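PbSGBP-B lipoprotein (Prevotella bryantii B14, PDB 6D2Y) probably binds polysaccharide at the cell surface as a lipoprotein of a polysaccharide utilization locus, and carries a bound magnesium ion. Local coordinates at residues K144-D158 against I182-D194. Residues are numbered along the deposited sequence; the frame is centred on the assembly and turned at random.
Sequences KAGEEVTITGDYFLD and IEKTKITFTMPED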
# COMPACT_ATOMS: atom_id res chain seq x y z
N LYS A 144 1.92 0.36 18.81
CA LYS A 144 2.64 0.43 20.07
C LYS A 144 3.17 -0.94 20.46
O LYS A 144 2.79 -1.98 19.90
CB LYS A 144 1.73 0.98 21.17
CG LYS A 144 0.77 2.06 20.71
CD LYS A 144 -0.02 2.64 21.87
CE LYS A 144 -0.40 4.08 21.61
NZ LYS A 144 0.68 4.80 20.88
N ALA A 145 4.07 -0.95 21.44
CA ALA A 145 4.71 -2.18 21.87
C ALA A 145 3.69 -3.15 22.46
O ALA A 145 2.89 -2.78 23.32
CB ALA A 145 5.80 -1.88 22.91
N GLY A 146 3.71 -4.39 21.98
CA GLY A 146 2.80 -5.42 22.42
C GLY A 146 1.62 -5.66 21.50
O GLY A 146 0.95 -6.69 21.62
N GLU A 147 1.34 -4.73 20.58
CA GLU A 147 0.23 -4.88 19.66
C GLU A 147 0.56 -5.90 18.58
O GLU A 147 1.72 -6.10 18.21
CB GLU A 147 -0.12 -3.54 19.01
CG GLU A 147 -1.25 -2.79 19.70
CD GLU A 147 -1.09 -1.28 19.60
OE1 GLU A 147 -1.59 -0.57 20.49
OE2 GLU A 147 -0.48 -0.81 18.62
N GLU A 148 -0.48 -6.56 18.07
CA GLU A 148 -0.32 -7.52 16.99
C GLU A 148 -0.23 -6.77 15.66
O GLU A 148 -1.14 -6.02 15.30
CB GLU A 148 -1.48 -8.51 16.97
CG GLU A 148 -1.24 -9.72 16.09
CD GLU A 148 -2.50 -10.51 15.81
OE1 GLU A 148 -3.35 -10.01 15.03
OE2 GLU A 148 -2.65 -11.62 16.36
N VAL A 149 0.87 -6.98 14.94
CA VAL A 149 1.13 -6.30 13.68
C VAL A 149 1.15 -7.33 12.56
O VAL A 149 1.72 -8.41 12.72
CB VAL A 149 2.45 -5.51 13.72
CG1 VAL A 149 2.60 -4.64 12.48
CG2 VAL A 149 2.54 -4.67 14.98
N THR A 150 0.53 -6.99 11.44
CA THR A 150 0.53 -7.83 10.25
C THR A 150 1.08 -7.05 9.07
O THR A 150 0.69 -5.89 8.85
CB THR A 150 -0.88 -8.35 9.93
OG1 THR A 150 -1.74 -7.25 9.63
CG2 THR A 150 -1.45 -9.13 11.10
N ILE A 151 1.98 -7.67 8.32
CA ILE A 151 2.56 -7.08 7.11
C ILE A 151 2.03 -7.87 5.93
O ILE A 151 2.22 -9.09 5.85
CB ILE A 151 4.09 -7.08 7.15
CG1 ILE A 151 4.61 -5.91 7.99
CG2 ILE A 151 4.67 -7.00 5.75
CD1 ILE A 151 6.06 -6.04 8.38
N THR A 152 1.36 -7.18 5.01
CA THR A 152 0.72 -7.82 3.87
C THR A 152 1.58 -7.65 2.62
O THR A 152 2.17 -6.59 2.39
CB THR A 152 -0.68 -7.24 3.62
OG1 THR A 152 -1.40 -7.18 4.86
CG2 THR A 152 -1.45 -8.10 2.63
N GLY A 153 1.64 -8.70 1.81
CA GLY A 153 2.39 -8.67 0.58
C GLY A 153 2.29 -9.96 -0.20
O GLY A 153 1.19 -10.48 -0.41
N ASP A 154 3.43 -10.49 -0.64
CA ASP A 154 3.45 -11.73 -1.40
C ASP A 154 4.84 -12.34 -1.32
O ASP A 154 5.83 -11.64 -1.06
CB ASP A 154 3.03 -11.51 -2.85
CG ASP A 154 2.47 -12.76 -3.50
OD1 ASP A 154 2.73 -13.86 -2.97
OD2 ASP A 154 1.79 -12.65 -4.53
N TYR A 155 4.90 -13.65 -1.57
CA TYR A 155 6.16 -14.40 -1.61
C TYR A 155 6.93 -14.29 -0.29
O TYR A 155 8.15 -14.13 -0.27
CB TYR A 155 7.03 -13.95 -2.79
CG TYR A 155 6.34 -14.12 -4.12
CD1 TYR A 155 5.92 -13.02 -4.86
CD2 TYR A 155 6.09 -15.39 -4.64
CE1 TYR A 155 5.29 -13.17 -6.08
CE2 TYR A 155 5.45 -15.55 -5.86
CZ TYR A 155 5.06 -14.44 -6.57
OH TYR A 155 4.42 -14.60 -7.78
N PHE A 156 6.20 -14.39 0.82
CA PHE A 156 6.80 -14.52 2.15
C PHE A 156 6.96 -16.01 2.42
O PHE A 156 6.07 -16.67 2.96
CB PHE A 156 5.94 -13.86 3.22
CG PHE A 156 5.76 -12.38 3.02
CD1 PHE A 156 6.79 -11.60 2.51
CD2 PHE A 156 4.57 -11.76 3.36
CE1 PHE A 156 6.62 -10.24 2.34
CE2 PHE A 156 4.39 -10.41 3.19
CZ PHE A 156 5.42 -9.64 2.68
N LEU A 157 8.11 -16.56 2.02
CA LEU A 157 8.37 -17.99 2.12
C LEU A 157 9.49 -18.23 3.12
O LEU A 157 10.60 -17.71 2.95
CB LEU A 157 8.71 -18.56 0.74
CG LEU A 157 7.87 -17.99 -0.39
CD1 LEU A 157 8.49 -18.28 -1.75
CD2 LEU A 157 6.44 -18.51 -0.32
N ASP A 158 9.20 -19.03 4.14
CA ASP A 158 10.11 -19.31 5.24
C ASP A 158 10.51 -20.78 5.21
O ASP A 158 9.65 -21.65 5.12
CB ASP A 158 9.45 -18.95 6.58
CG ASP A 158 10.36 -19.19 7.77
OD1 ASP A 158 11.44 -18.58 7.82
OD2 ASP A 158 9.97 -19.99 8.65
N ILE A 182 3.76 -16.98 9.67
CA ILE A 182 4.25 -16.52 8.38
C ILE A 182 3.49 -17.27 7.30
O ILE A 182 3.65 -18.49 7.14
CB ILE A 182 5.76 -16.74 8.22
CG1 ILE A 182 6.54 -15.88 9.22
CG2 ILE A 182 6.20 -16.41 6.80
CD1 ILE A 182 8.04 -16.01 9.10
N GLU A 183 2.65 -16.55 6.56
CA GLU A 183 1.98 -17.07 5.38
C GLU A 183 2.59 -16.44 4.13
O GLU A 183 3.38 -15.51 4.21
CB GLU A 183 0.47 -16.80 5.44
CG GLU A 183 -0.21 -17.27 6.71
CD GLU A 183 -1.62 -16.72 6.85
OE1 GLU A 183 -2.19 -16.28 5.83
OE2 GLU A 183 -2.15 -16.73 7.98
N LYS A 184 2.18 -16.97 2.97
CA LYS A 184 2.74 -16.47 1.72
C LYS A 184 2.45 -14.99 1.53
O LYS A 184 3.28 -14.25 1.00
CB LYS A 184 2.19 -17.29 0.55
CG LYS A 184 2.66 -16.81 -0.82
CD LYS A 184 2.30 -17.80 -1.92
CE LYS A 184 2.68 -17.27 -3.29
NZ LYS A 184 1.87 -16.07 -3.66
N THR A 185 1.27 -14.53 1.98
CA THR A 185 0.87 -13.14 1.78
C THR A 185 0.93 -12.28 3.03
O THR A 185 0.90 -11.06 2.91
CB THR A 185 -0.56 -13.07 1.22
OG1 THR A 185 -1.41 -13.95 1.97
CG2 THR A 185 -0.58 -13.48 -0.24
N LYS A 186 1.01 -12.88 4.22
CA LYS A 186 0.93 -12.12 5.45
C LYS A 186 1.95 -12.63 6.46
O LYS A 186 2.11 -13.84 6.64
CB LYS A 186 -0.48 -12.16 6.07
CG LYS A 186 -1.58 -11.68 5.13
CD LYS A 186 -2.78 -11.13 5.90
CE LYS A 186 -3.76 -10.43 4.97
NZ LYS A 186 -3.71 -8.95 5.08
N ILE A 187 2.63 -11.69 7.11
CA ILE A 187 3.52 -11.97 8.24
C ILE A 187 2.92 -11.32 9.47
O ILE A 187 2.55 -10.14 9.44
CB ILE A 187 4.94 -11.43 7.99
CG1 ILE A 187 5.56 -12.08 6.75
CG2 ILE A 187 5.82 -11.66 9.21
CD1 ILE A 187 6.84 -11.41 6.29
N THR A 188 2.81 -12.08 10.56
CA THR A 188 2.21 -11.59 11.80
C THR A 188 3.23 -11.66 12.92
O THR A 188 3.87 -12.70 13.12
CB THR A 188 0.97 -12.41 12.16
OG1 THR A 188 0.07 -12.44 11.04
CG2 THR A 188 0.25 -11.79 13.35
N PHE A 189 3.39 -10.56 13.65
CA PHE A 189 4.34 -10.52 14.75
C PHE A 189 3.83 -9.58 15.84
O PHE A 189 2.96 -8.74 15.60
CB PHE A 189 5.74 -10.08 14.28
CG PHE A 189 5.83 -8.64 13.85
CD1 PHE A 189 5.45 -8.26 12.57
CD2 PHE A 189 6.30 -7.67 14.72
CE1 PHE A 189 5.54 -6.93 12.17
CE2 PHE A 189 6.38 -6.34 14.33
CZ PHE A 189 6.00 -5.97 13.05
N THR A 190 4.38 -9.76 17.04
CA THR A 190 4.07 -8.90 18.17
C THR A 190 5.17 -7.85 18.30
O THR A 190 6.34 -8.19 18.47
CB THR A 190 3.95 -9.72 19.46
OG1 THR A 190 2.92 -10.70 19.32
CG2 THR A 190 3.59 -8.81 20.63
N MSE A 191 4.78 -6.58 18.21
CA MSE A 191 5.72 -5.45 18.17
C MSE A 191 6.60 -5.39 19.42
O MSE A 191 6.09 -5.20 20.52
CB MSE A 191 4.93 -4.15 18.03
CG MSE A 191 5.72 -2.86 18.20
SE MSE A 191 7.23 -2.77 16.98
CE MSE A 191 6.26 -2.73 15.30
N PRO A 192 7.91 -5.55 19.25
CA PRO A 192 8.82 -5.38 20.39
C PRO A 192 8.80 -3.96 20.92
O PRO A 192 8.26 -3.03 20.31
CB PRO A 192 10.20 -5.74 19.81
CG PRO A 192 9.91 -6.53 18.59
CD PRO A 192 8.61 -6.02 18.04
N GLU A 193 9.40 -3.79 22.10
CA GLU A 193 9.43 -2.48 22.73
C GLU A 193 10.47 -1.55 22.11
O GLU A 193 10.36 -0.33 22.28
CB GLU A 193 9.71 -2.62 24.23
CG GLU A 193 8.51 -3.04 25.06
CD GLU A 193 8.04 -1.95 26.00
OE1 GLU A 193 8.22 -0.76 25.68
OE2 GLU A 193 7.49 -2.29 27.07
N ASP A 194 11.45 -2.08 21.39
CA ASP A 194 12.63 -1.31 21.01
C ASP A 194 12.94 -1.44 19.53
O ASP A 194 14.10 -1.45 19.12
CB ASP A 194 13.83 -1.73 21.85
CG ASP A 194 14.24 -3.17 21.59
OD1 ASP A 194 13.35 -4.00 21.28
OD2 ASP A 194 15.45 -3.48 21.70
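F156 and I187 meet where CD1 of I187 sits over one face of the F156 ring, 3.7 Å from its centroid, in a CH-pi contact; D154 O lies over the opposite face, and the backbone N of K186 comes to the edge in plane. The F189 ring takes V149 on one face, CB standing 3.6 Å above the plane and off centre. With chi1 at 69°, CG of F189 lies between the backbone N and the carbonyl carbon, which brings the ring across to V149, while I151 CD1 reaches it obliquely. Over one face of Y155 lie both D154 OD1 and K184 NZ, the lysine in a cation-pi contact. K184 runs extended to its last bend, where NZ pairs with D154 OD1 as a salt bridge whose modelled 2.5 Å is doubtfully short. On the face bearing the threonines, K186 NZ donates a hydrogen bond to T152 OG1 at 2.9 Å. Between the two faces, the backbones of 148-154 and 186-190 run antiparallel, and paired hydrogen bonds join V149 with F189 and I151 with I187; V149 N to F189 O is 2.8 Å with an N-H...O angle of 169°. The ladder continues through G153 N to T185 O and, beyond the strand, F156 N to K184 O. These are the central strands of a four-stranded antiparallel sheet, with 134-138 beside 148-154 and 179-182 beside 186-190; its face with V149, I151, I187 and F189 is buried, consistent with the immunoglobulin-like beta sandwich of an IPT/TIG domain.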